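Local structure of hydrogenase expression/formation protein HypE (Desulfovibrio vulgaris subsp. vulgaris, 2Z1U) at residues Glu150-Asp154 and Glu206-Leu210; Arg119-Val123 and Ser200-Val204; Ile70-Ala74 and Met141-Thr145; Ala227-Glu232 and Leu331-Glu335; Gln238-Leu244 and Ile302-Val308. The protein binds ATP and magnesium and takes part in hydrogenase maturation, probably in making the cyanide ligands of the [NiFe] active site. Residues are numbered along the deposited sequence.

How the contacts relate
Contact 3 lies within the N-terminal half of the chain, contacts 1 and 2 tie that half to helix 202-212 of the C-terminal half, and contacts 4 and 5 lie in the C-terminal half. Contacts 1 and 2 have centres about 14 Å apart and use successive parts of that helix; contacts 1 and 3 share strand 141-151. Contacts 4 and 5 touch directly, L230 CD1 lying 3.7 Å from V243 CG2. The nucleotide is nearest contact 4, whose E232 side chain is about 5 Å from a bound ATP; in contact 3 the side chain of I143 is about 8 Å from a bound ATP. Contacts 1, 3 and 4 also reach the second subunit.

Contact 1: residues Glu150-Asp154 and Glu206-Leu210; sequences EILVD and EKLVL
Where strand 141-151 of the N-terminal AIR-synthase-like sheet runs out, the chain bends against helix 202-212 of the C-terminal half, so this surface contact joins the two halves. E150 and I151 are still extended; L152 (phi/psi -96/-18) breaks the strand and V153 (-146/153) resumes an extended course. The helix is held by L210 N to E206 O at 3.0 Å and widens into a pi-type turn at 208-210. V153 and V209 face each other, CA to CA 7.0 Å. L152 is the main bump. Its CA-CB bond points at the helix, and with chi1 m and chi2 t it enters the hollow bounded by E206, V209 and L210: CB lies 3.7 Å from V209 CG1 and 4.0 Å from L210 CD2, while CD1 stops 4.1 Å from E206 CG. L210 starts out sideways, but its m,t rotamer swings the tip back over the loop, with CD2 3.9 Å from L152 O. The E206 carboxylate turns elsewhere, to a salt bridge with R88. Together the segments bury 239 Å², chiefly through contacts between apolar side chains. V209, with chi1 at 138°, supplies the tightest fit: its CG1 meets V153 CG1 at 3.4 Å.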
# COMPACT_ATOMS: atom_id res chain seq x y z
N GLU A 150 -1.44 13.20 10.89
CA GLU A 150 -2.37 14.20 11.39
C GLU A 150 -2.03 15.57 10.77
O GLU A 150 -0.91 16.07 10.91
CB GLU A 150 -2.30 14.23 12.92
CG GLU A 150 -2.74 12.88 13.53
CD GLU A 150 -2.28 12.66 14.97
OE1 GLU A 150 -1.08 12.87 15.27
OE2 GLU A 150 -3.14 12.26 15.80
N ILE A 151 -3.00 16.19 10.09
CA ILE A 151 -2.76 17.51 9.50
C ILE A 151 -2.58 18.55 10.61
O ILE A 151 -3.34 18.56 11.59
CB ILE A 151 -3.80 17.90 8.43
CG1 ILE A 151 -3.61 17.02 7.18
CG2 ILE A 151 -3.64 19.38 8.03
CD1 ILE A 151 -4.78 16.96 6.26
N LEU A 152 -1.55 19.38 10.45
CA LEU A 152 -1.11 20.31 11.50
C LEU A 152 -1.67 21.72 11.37
O LEU A 152 -1.65 22.48 12.33
CB LEU A 152 0.42 20.37 11.56
CG LEU A 152 1.17 19.07 11.89
CD1 LEU A 152 2.64 19.22 11.56
CD2 LEU A 152 0.97 18.66 13.35
N VAL A 153 -2.16 22.08 10.18
CA VAL A 153 -2.59 23.46 9.91
C VAL A 153 -3.78 23.54 8.97
O VAL A 153 -3.98 22.65 8.14
CB VAL A 153 -1.45 24.33 9.30
CG1 VAL A 153 -0.46 24.75 10.36
CG2 VAL A 153 -0.76 23.61 8.13
N ASP A 154 -4.54 24.62 9.10
CA ASP A 154 -5.61 24.95 8.16
C ASP A 154 -5.55 26.45 7.84
O ASP A 154 -5.62 27.27 8.76
CB ASP A 154 -6.98 24.56 8.72
CG ASP A 154 -8.04 24.41 7.64
OD1 ASP A 154 -8.43 25.43 7.03
OD2 ASP A 154 -8.50 23.28 7.40
N GLU A 206 7.34 19.95 10.01
CA GLU A 206 6.63 20.33 11.23
C GLU A 206 7.04 21.75 11.69
O GLU A 206 6.17 22.59 11.96
CB GLU A 206 6.81 19.27 12.34
CG GLU A 206 6.15 19.67 13.68
CD GLU A 206 5.82 18.49 14.58
OE1 GLU A 206 5.53 17.40 14.06
OE2 GLU A 206 5.83 18.67 15.82
N LYS A 207 8.34 22.03 11.74
CA LYS A 207 8.82 23.34 12.18
C LYS A 207 8.42 24.44 11.20
O LYS A 207 8.07 25.54 11.62
CB LYS A 207 10.33 23.37 12.42
CG LYS A 207 10.76 24.63 13.17
CD LYS A 207 12.25 24.68 13.45
CE LYS A 207 12.54 25.78 14.47
NZ LYS A 207 13.99 25.83 14.79
N LEU A 208 8.44 24.14 9.89
CA LEU A 208 8.00 25.10 8.88
C LEU A 208 6.55 25.50 9.11
O LEU A 208 6.22 26.68 9.15
CB LEU A 208 8.13 24.50 7.48
CG LEU A 208 9.51 24.47 6.81
CD1 LEU A 208 9.39 23.78 5.45
CD2 LEU A 208 10.11 25.88 6.66
N VAL A 209 5.70 24.49 9.26
CA VAL A 209 4.26 24.69 9.28
C VAL A 209 3.79 25.35 10.59
O VAL A 209 2.98 26.30 10.57
CB VAL A 209 3.57 23.34 8.91
CG1 VAL A 209 2.37 23.01 9.75
CG2 VAL A 209 3.29 23.29 7.38
N LEU A 210 4.36 24.91 11.71
CA LEU A 210 3.98 25.42 13.04
C LEU A 210 4.70 26.68 13.52
O LEU A 210 4.12 27.44 14.29
CB LEU A 210 4.13 24.32 14.09
CG LEU A 210 3.32 23.05 13.84
CD1 LEU A 210 3.70 22.01 14.87
CD2 LEU A 210 1.83 23.35 13.89

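Contact 2: residues Arg119-Val123 and Ser200-Val204; sequences REAGV and SLNRV
Helix 104-121 ends in a Schellman motif here, and the start of helix 202-212 is set against that terminus. R119 and E120 are helical, G122 leaves the helix at phi/psi 73/35, and G122 N bonds back to R119 O at 3.1 Å. In the partner, S200 is extended (-81/131), L201 occupies the N-cap position (-112/8), and N202 to R203 open the helix. The nearest backbone approach is A121 CA to S200 CA, 6.2 Å. Two side chains from the first helical turn reach main-chain carbonyls at the C-terminal end of the other helix. N202, chi1 p, sends ND2 to A121 O at 2.8 Å. R203, extended from an m chi1 through t chi2 and chi3, places NH2 3.0 Å from E120 O, which lies near the guanidinium plane, and adds a weak bond from NE to E120 O at 3.4 Å. A CB on G122 would stand only 3.3 Å from R203 NH2, a tight approach, and the positive phi also favours glycine. The contact bridges the N- and C-terminal halves, with the N202 side chain about 10 Å from that of the magnesium ligand D81. Beside these bonds, A121 CB rests 3.5 Å from S200 OG.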
# COMPACT_ATOMS: atom_id res chain seq x y z
N ARG A 119 12.04 4.44 13.15
CA ARG A 119 12.43 4.94 14.48
C ARG A 119 12.92 6.37 14.41
O ARG A 119 12.51 7.19 15.23
CB ARG A 119 13.53 4.08 15.12
CG ARG A 119 13.05 2.78 15.66
CD ARG A 119 14.19 2.00 16.31
NE ARG A 119 14.13 0.65 15.75
CZ ARG A 119 15.07 0.08 15.02
NH1 ARG A 119 16.22 0.70 14.79
NH2 ARG A 119 14.86 -1.14 14.53
N GLU A 120 13.80 6.64 13.45
CA GLU A 120 14.39 7.97 13.28
C GLU A 120 13.35 9.01 12.90
O GLU A 120 13.43 10.15 13.34
CB GLU A 120 15.54 7.93 12.25
CG GLU A 120 16.69 7.03 12.75
CD GLU A 120 17.99 7.17 11.96
OE1 GLU A 120 17.96 7.74 10.85
OE2 GLU A 120 19.04 6.68 12.47
N ALA A 121 12.37 8.60 12.09
CA ALA A 121 11.26 9.47 11.73
C ALA A 121 10.17 9.61 12.81
O ALA A 121 9.27 10.43 12.66
CB ALA A 121 10.65 9.04 10.37
N GLY A 122 10.24 8.80 13.88
CA GLY A 122 9.23 8.87 14.94
C GLY A 122 7.90 8.28 14.51
O GLY A 122 6.84 8.73 14.93
N VAL A 123 7.99 7.23 13.69
CA VAL A 123 6.87 6.61 13.03
C VAL A 123 6.88 5.10 13.37
O VAL A 123 7.93 4.53 13.66
CB VAL A 123 7.01 6.97 11.50
CG1 VAL A 123 7.13 5.78 10.58
CG2 VAL A 123 5.99 8.01 11.05
N SER A 200 14.31 11.45 5.77
CA SER A 200 13.01 11.87 6.27
C SER A 200 12.96 13.36 6.52
O SER A 200 13.83 13.91 7.19
CB SER A 200 12.73 11.12 7.61
OG SER A 200 12.02 9.95 7.30
N LEU A 201 11.92 14.01 6.02
CA LEU A 201 11.77 15.47 6.09
C LEU A 201 10.63 15.93 6.99
O LEU A 201 10.33 17.11 7.05
CB LEU A 201 11.55 16.04 4.67
CG LEU A 201 12.63 15.77 3.61
CD1 LEU A 201 12.18 16.33 2.25
CD2 LEU A 201 13.97 16.34 4.05
N ASN A 202 10.02 15.00 7.72
CA ASN A 202 8.89 15.34 8.59
C ASN A 202 9.18 16.39 9.66
O ASN A 202 8.33 17.23 9.96
CB ASN A 202 8.22 14.08 9.20
CG ASN A 202 9.19 13.22 9.99
OD1 ASN A 202 10.29 12.92 9.54
ND2 ASN A 202 8.77 12.78 11.16
N ARG A 203 10.38 16.32 10.25
CA ARG A 203 10.76 17.25 11.31
C ARG A 203 10.96 18.69 10.77
O ARG A 203 10.50 19.64 11.39
CB ARG A 203 11.98 16.73 12.08
CG ARG A 203 11.67 15.41 12.84
CD ARG A 203 12.90 14.79 13.49
NE ARG A 203 12.60 13.41 13.89
CZ ARG A 203 12.19 13.02 15.10
NH1 ARG A 203 12.06 13.90 16.09
NH2 ARG A 203 11.95 11.74 15.34
N VAL A 204 11.64 18.84 9.63
CA VAL A 204 11.74 20.18 9.00
C VAL A 204 10.35 20.73 8.66
O VAL A 204 10.08 21.90 8.89
CB VAL A 204 12.61 20.20 7.70
CG1 VAL A 204 13.15 21.64 7.42
CG2 VAL A 204 13.79 19.31 7.85

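Contact 3: residues Ile70-Ala74 and Met141-Thr145; sequences IGTLA and MFINT
Helix 70-74 runs almost parallel to strand 141-145: the short axes approach to 9.0 Å with their N-to-C directions 16° apart (signed crossing -16°). The helix opens at I70, which points at the strand in a t,t rotamer. Its CG2 packs 3.8 Å from M141 CE and 3.9 Å from I143 CD1, while CD1 reaches 3.6 Å from M141 O; M141, t at all three chi angles, comes out straight to meet it. At G71 the backbone itself comes near, N lying 4.3 Å from I143 CD1. One turn on, A74 N closes the helical bond to I70 O at 2.8 Å and A74 again faces the strand, its CB 4.0 Å from I143 CG2 and 3.9 Å from T145 CG2. The register is tightest here, A74 CA to T145 CA 6.1 Å. T145, chi1 p, donates from OG1 to A74 O at 2.6 Å, and the same hydroxyl is hydrogen-bonded to T78 one turn further along. M141, I143 and T145 thus alternate toward the helix, while F142 and N144 point away, where they pack on A137 and N144 of the second subunit. Helix on one face and dimer partner on the other is the layered alpha/beta arrangement of the PurM-like N-terminal domain, with the T145 side chain about 5 Å from that of the magnesium ligand D56.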
# COMPACT_ATOMS: atom_id res chain seq x y z
N ILE A 70 16.30 0.19 -0.88
CA ILE A 70 14.83 0.17 -1.09
C ILE A 70 14.01 0.32 0.21
O ILE A 70 12.92 0.89 0.20
CB ILE A 70 14.39 -1.08 -1.90
CG1 ILE A 70 12.96 -0.92 -2.45
CG2 ILE A 70 14.55 -2.37 -1.07
CD1 ILE A 70 12.56 -2.01 -3.41
N GLY A 71 14.54 -0.17 1.32
CA GLY A 71 13.89 -0.02 2.62
C GLY A 71 13.94 1.40 3.15
O GLY A 71 12.97 1.93 3.68
N THR A 72 15.08 2.03 3.00
CA THR A 72 15.25 3.40 3.35
C THR A 72 14.30 4.28 2.48
O THR A 72 13.59 5.16 3.00
CB THR A 72 16.76 3.70 3.18
OG1 THR A 72 17.37 4.10 4.42
CG2 THR A 72 17.06 4.59 2.05
N LEU A 73 14.26 4.01 1.18
CA LEU A 73 13.33 4.71 0.26
C LEU A 73 11.86 4.48 0.65
O LEU A 73 11.06 5.44 0.70
CB LEU A 73 13.57 4.24 -1.18
CG LEU A 73 14.31 5.12 -2.20
CD1 LEU A 73 15.37 6.04 -1.60
CD2 LEU A 73 14.83 4.31 -3.43
N ALA A 74 11.52 3.23 0.94
CA ALA A 74 10.15 2.85 1.28
C ALA A 74 9.61 3.63 2.51
O ALA A 74 8.46 4.10 2.49
CB ALA A 74 10.07 1.35 1.50
N MET A 141 12.39 -7.92 -5.49
CA MET A 141 11.64 -7.29 -4.41
C MET A 141 11.07 -5.92 -4.75
O MET A 141 11.81 -5.03 -5.19
CB MET A 141 12.56 -7.15 -3.20
CG MET A 141 12.00 -6.39 -2.02
SD MET A 141 13.35 -6.27 -0.84
CE MET A 141 12.59 -5.26 0.36
N PHE A 142 9.77 -5.77 -4.51
CA PHE A 142 9.12 -4.47 -4.51
C PHE A 142 8.50 -4.25 -3.13
O PHE A 142 8.14 -5.21 -2.45
CB PHE A 142 8.02 -4.38 -5.58
CG PHE A 142 8.49 -4.74 -6.97
CD1 PHE A 142 7.72 -5.59 -7.77
CD2 PHE A 142 9.69 -4.26 -7.48
CE1 PHE A 142 8.14 -5.93 -9.04
CE2 PHE A 142 10.12 -4.60 -8.76
CZ PHE A 142 9.34 -5.44 -9.54
N ILE A 143 8.37 -2.99 -2.73
CA ILE A 143 7.72 -2.68 -1.46
C ILE A 143 6.73 -1.56 -1.71
O ILE A 143 7.08 -0.55 -2.36
CB ILE A 143 8.75 -2.20 -0.38
CG1 ILE A 143 9.95 -3.15 -0.28
CG2 ILE A 143 8.07 -2.03 0.99
CD1 ILE A 143 11.07 -2.64 0.68
N ASN A 144 5.51 -1.73 -1.22
CA ASN A 144 4.60 -0.62 -1.11
C ASN A 144 4.53 -0.16 0.35
O ASN A 144 4.50 -0.99 1.28
CB ASN A 144 3.20 -0.99 -1.59
CG ASN A 144 2.21 0.16 -1.45
OD1 ASN A 144 1.71 0.40 -0.36
ND2 ASN A 144 1.93 0.87 -2.54
N THR A 145 4.52 1.16 0.56
CA THR A 145 4.21 1.67 1.88
C THR A 145 3.10 2.71 1.80
O THR A 145 3.03 3.46 0.84
CB THR A 145 5.44 2.26 2.63
OG1 THR A 145 6.07 3.26 1.84
CG2 THR A 145 6.46 1.15 3.01

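Contact 4: residues Ala227-Glu232 and Leu331-Glu335; sequences ATTLNE and LSMLE
M333 dominates the second segment through its extended m,t,t side chain. Its CA-CB bond points sideways, yet the end folds in over the helix: CG lies 3.2 Å from T228 CG2, a very close approach, and CE reaches 3.8 Å from N231 CB and 3.9 Å from E232 CG. T228 has chi1 m; its OG1, 4.2 Å from L334 CG, has no polar partner in the model. L331, m,t, faces A227 squarely, CB to CB 4.1 Å. These fits follow from a register of A227 CA to L331 CA 5.9 Å and T228 CA to M333 CA 5.3 Å. Helix 225-237, which lies against the seven-stranded sheet of the C-terminal AIR-synthase-like domain, is regular here (N231 N to A227 O 3.2 Å, E232 N to T228 O 2.9 Å); the partner is the non-regular tail following edge strand 328-330, extended through M333 (phi/psi -68/150) until L334 turns it (-45/-146). Some 352 Å² is buried. E232, chi1 m and chi2 t, carries its carboxylate past the methionine to a salt bridge with R219 and a hydrogen bond with H20 of the second subunit. The E232 side chain is about 5 Å from a bound ATP. The L334 side chain lies about 6 Å from that of the ATP-binding R223.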
# COMPACT_ATOMS: atom_id res chain seq x y z
N ALA A 227 12.20 20.03 -12.18
CA ALA A 227 11.50 20.62 -13.33
C ALA A 227 10.06 20.10 -13.43
O ALA A 227 9.14 20.89 -13.56
CB ALA A 227 12.27 20.40 -14.61
N THR A 228 9.78 18.80 -13.19
CA THR A 228 8.41 18.43 -13.46
C THR A 228 7.55 18.60 -12.16
O THR A 228 6.33 19.00 -12.35
CB THR A 228 8.22 16.99 -13.97
OG1 THR A 228 8.89 16.83 -15.23
CG2 THR A 228 6.74 16.68 -14.14
N THR A 229 8.10 18.73 -10.90
CA THR A 229 7.25 19.21 -9.79
C THR A 229 6.91 20.69 -9.88
O THR A 229 5.81 21.07 -9.48
CB THR A 229 7.70 18.85 -8.31
OG1 THR A 229 8.16 20.03 -7.64
CG2 THR A 229 8.74 17.79 -8.26
N LEU A 230 7.83 21.53 -10.39
CA LEU A 230 7.49 22.95 -10.62
C LEU A 230 6.40 23.10 -11.69
O LEU A 230 5.56 24.01 -11.60
CB LEU A 230 8.72 23.79 -10.98
CG LEU A 230 9.77 23.95 -9.87
CD1 LEU A 230 10.96 24.73 -10.40
CD2 LEU A 230 9.18 24.59 -8.62
N ASN A 231 6.42 22.25 -12.70
CA ASN A 231 5.38 22.27 -13.75
C ASN A 231 4.02 21.84 -13.17
O ASN A 231 2.98 22.41 -13.52
CB ASN A 231 5.76 21.33 -14.89
CG ASN A 231 6.57 22.01 -15.94
OD1 ASN A 231 7.80 21.94 -15.92
ND2 ASN A 231 5.90 22.70 -16.84
N GLU A 232 4.05 20.83 -12.28
CA GLU A 232 2.83 20.37 -11.60
C GLU A 232 2.23 21.51 -10.80
O GLU A 232 1.05 21.81 -10.93
CB GLU A 232 3.12 19.20 -10.66
CG GLU A 232 3.59 17.95 -11.36
CD GLU A 232 3.91 16.85 -10.36
OE1 GLU A 232 4.04 15.69 -10.77
OE2 GLU A 232 3.99 17.15 -9.16
N LEU A 331 11.49 25.07 -18.96
CA LEU A 331 11.60 23.74 -18.37
C LEU A 331 10.27 23.00 -18.52
O LEU A 331 9.41 23.12 -17.66
CB LEU A 331 11.99 23.80 -16.88
CG LEU A 331 13.30 24.48 -16.44
CD1 LEU A 331 13.50 24.35 -14.89
CD2 LEU A 331 14.48 23.90 -17.18
N SER A 332 10.11 22.24 -19.60
CA SER A 332 8.89 21.46 -19.80
C SER A 332 9.03 20.06 -19.23
O SER A 332 10.13 19.65 -18.88
CB SER A 332 8.53 21.40 -21.29
OG SER A 332 8.44 22.71 -21.82
N MET A 333 7.91 19.34 -19.12
CA MET A 333 7.88 17.95 -18.69
C MET A 333 8.54 17.02 -19.74
O MET A 333 8.48 17.28 -20.96
CB MET A 333 6.50 17.45 -18.35
CG MET A 333 5.96 17.91 -16.99
SD MET A 333 4.40 17.06 -16.54
CE MET A 333 3.80 18.13 -15.24
N LEU A 334 9.13 15.89 -19.23
CA LEU A 334 10.00 14.86 -19.90
C LEU A 334 9.49 14.44 -21.27
O LEU A 334 9.01 15.12 -22.17
CB LEU A 334 10.09 13.65 -18.97
CG LEU A 334 10.70 13.89 -17.59
CD1 LEU A 334 10.49 12.67 -16.71
CD2 LEU A 334 12.18 14.21 -17.72
N GLU A 335 9.76 13.11 -21.52
CA GLU A 335 9.62 12.40 -22.82
C GLU A 335 9.37 10.91 -22.61
O GLU A 335 9.14 10.16 -23.57
CB GLU A 335 10.89 12.60 -23.66
CG GLU A 335 10.97 13.94 -24.37
CD GLU A 335 12.29 14.66 -24.15
OE1 GLU A 335 12.66 15.51 -24.99
OE2 GLU A 335 12.95 14.38 -23.12

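Contact 5: residues Gln238-Leu244 and Ile302-Val308; sequences QAVCHVL and IGSVKSV
A classic beta bulge interrupts strand 300-306: I302 (phi/psi -110/-7) and G303 (168/-160) both lie opposite I168 of the neighbouring strand. On the other flank G303 nears V243, CA to CA 4.2 Å, and a CB there would clash with H242 O, whose distance to G303 CA is 3.0 Å. Despite the bulge, pairing with 240-244 is regular and antiparallel (axes 161° apart, 4.6 Å). V240 and K306 pair by V240 N to K306 O 3.1 Å and K306 N to V240 O 3.0 Å; H242 and S304 by two 2.9 Å bonds, H242 N to S304 O and S304 N to H242 O; L244 N reaches I302 O at 2.8 Å. On the face of V240 and H242, K306 CD lies 3.7 Å from H242 CD2 and K306 NZ bonds S304 OG at 2.7 Å. C241, V243 and V305 occupy the other face, where C241 and V243 meet helix 225-237. These are inner strands of the mixed seven-stranded sheet of the AIR-synthase-like C-terminal domain.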
# COMPACT_ATOMS: atom_id res chain seq x y z
N GLN A 238 -2.18 27.41 -11.61
CA GLN A 238 -2.43 28.28 -12.77
C GLN A 238 -1.61 29.57 -12.72
O GLN A 238 -2.12 30.68 -12.84
CB GLN A 238 -3.93 28.57 -12.95
CG GLN A 238 -4.72 27.34 -13.37
CD GLN A 238 -4.35 26.90 -14.77
OE1 GLN A 238 -4.66 27.59 -15.75
NE2 GLN A 238 -3.67 25.76 -14.89
N ALA A 239 -0.31 29.38 -12.54
CA ALA A 239 0.63 30.48 -12.44
C ALA A 239 1.87 30.08 -13.21
O ALA A 239 1.93 29.01 -13.80
CB ALA A 239 0.96 30.77 -10.98
N VAL A 240 2.87 30.95 -13.19
CA VAL A 240 4.13 30.62 -13.83
C VAL A 240 5.25 30.68 -12.80
O VAL A 240 5.31 31.61 -11.98
CB VAL A 240 4.38 31.41 -15.18
CG1 VAL A 240 3.42 32.60 -15.34
CG2 VAL A 240 5.83 31.79 -15.39
N CYS A 241 6.09 29.65 -12.78
CA CYS A 241 7.23 29.62 -11.88
C CYS A 241 8.44 30.16 -12.60
O CYS A 241 8.73 29.75 -13.73
CB CYS A 241 7.47 28.20 -11.35
SG CYS A 241 6.17 27.58 -10.27
N HIS A 242 9.10 31.14 -11.98
CA HIS A 242 10.34 31.70 -12.51
C HIS A 242 11.51 31.27 -11.62
O HIS A 242 11.49 31.51 -10.42
CB HIS A 242 10.25 33.23 -12.62
CG HIS A 242 9.43 33.70 -13.78
ND1 HIS A 242 9.98 34.09 -14.98
CD2 HIS A 242 8.08 33.80 -13.94
CE1 HIS A 242 9.02 34.43 -15.82
NE2 HIS A 242 7.86 34.27 -15.21
N VAL A 243 12.51 30.65 -12.22
CA VAL A 243 13.61 30.05 -11.48
C VAL A 243 14.95 30.58 -12.01
O VAL A 243 15.07 30.89 -13.19
CB VAL A 243 13.50 28.50 -11.56
CG1 VAL A 243 14.87 27.83 -11.54
CG2 VAL A 243 12.66 28.00 -10.37
N LEU A 244 15.93 30.72 -11.12
CA LEU A 244 17.26 31.23 -11.51
C LEU A 244 18.26 30.08 -11.54
O LEU A 244 18.56 29.48 -10.49
CB LEU A 244 17.72 32.33 -10.54
CG LEU A 244 19.00 33.11 -10.90
CD1 LEU A 244 18.88 33.87 -12.24
CD2 LEU A 244 19.36 34.07 -9.77
N ILE A 302 15.30 29.73 -4.86
CA ILE A 302 15.61 29.47 -6.29
C ILE A 302 14.78 30.27 -7.30
O ILE A 302 15.05 30.24 -8.51
CB ILE A 302 15.54 27.96 -6.65
CG1 ILE A 302 14.09 27.44 -6.58
CG2 ILE A 302 16.51 27.16 -5.80
CD1 ILE A 302 13.91 26.03 -7.13
N GLY A 303 13.77 30.98 -6.81
CA GLY A 303 12.89 31.70 -7.73
C GLY A 303 11.63 32.24 -7.07
O GLY A 303 11.58 32.40 -5.85
N SER A 304 10.63 32.53 -7.89
CA SER A 304 9.39 33.13 -7.42
C SER A 304 8.19 32.71 -8.27
O SER A 304 8.34 32.24 -9.41
CB SER A 304 9.52 34.66 -7.35
OG SER A 304 9.68 35.25 -8.64
N VAL A 305 6.99 32.88 -7.71
CA VAL A 305 5.75 32.66 -8.45
C VAL A 305 5.23 34.01 -8.97
O VAL A 305 5.26 35.02 -8.25
CB VAL A 305 4.69 31.94 -7.59
CG1 VAL A 305 3.41 31.71 -8.38
CG2 VAL A 305 5.26 30.60 -7.06
N LYS A 306 4.77 34.02 -10.22
CA LYS A 306 4.27 35.22 -10.88
C LYS A 306 2.96 34.94 -11.61
O LYS A 306 2.70 33.81 -12.03
CB LYS A 306 5.31 35.77 -11.87
CG LYS A 306 6.52 36.42 -11.19
CD LYS A 306 7.54 36.96 -12.19
CE LYS A 306 8.54 37.90 -11.52
NZ LYS A 306 9.31 37.29 -10.40
N SER A 307 2.12 35.97 -11.73
CA SER A 307 0.87 35.86 -12.48
C SER A 307 1.15 35.81 -13.98
O SER A 307 2.22 36.25 -14.44
CB SER A 307 -0.06 37.03 -12.13
OG SER A 307 0.56 38.28 -12.41
N VAL A 308 0.21 35.24 -14.74
CA VAL A 308 0.34 35.13 -16.20
C VAL A 308 0.51 36.49 -16.85
O VAL A 308 -0.28 37.40 -16.59
CB VAL A 308 -0.90 34.43 -16.83
CG1 VAL A 308 -0.85 34.49 -18.36
CG2 VAL A 308 -1.00 33.01 -16.35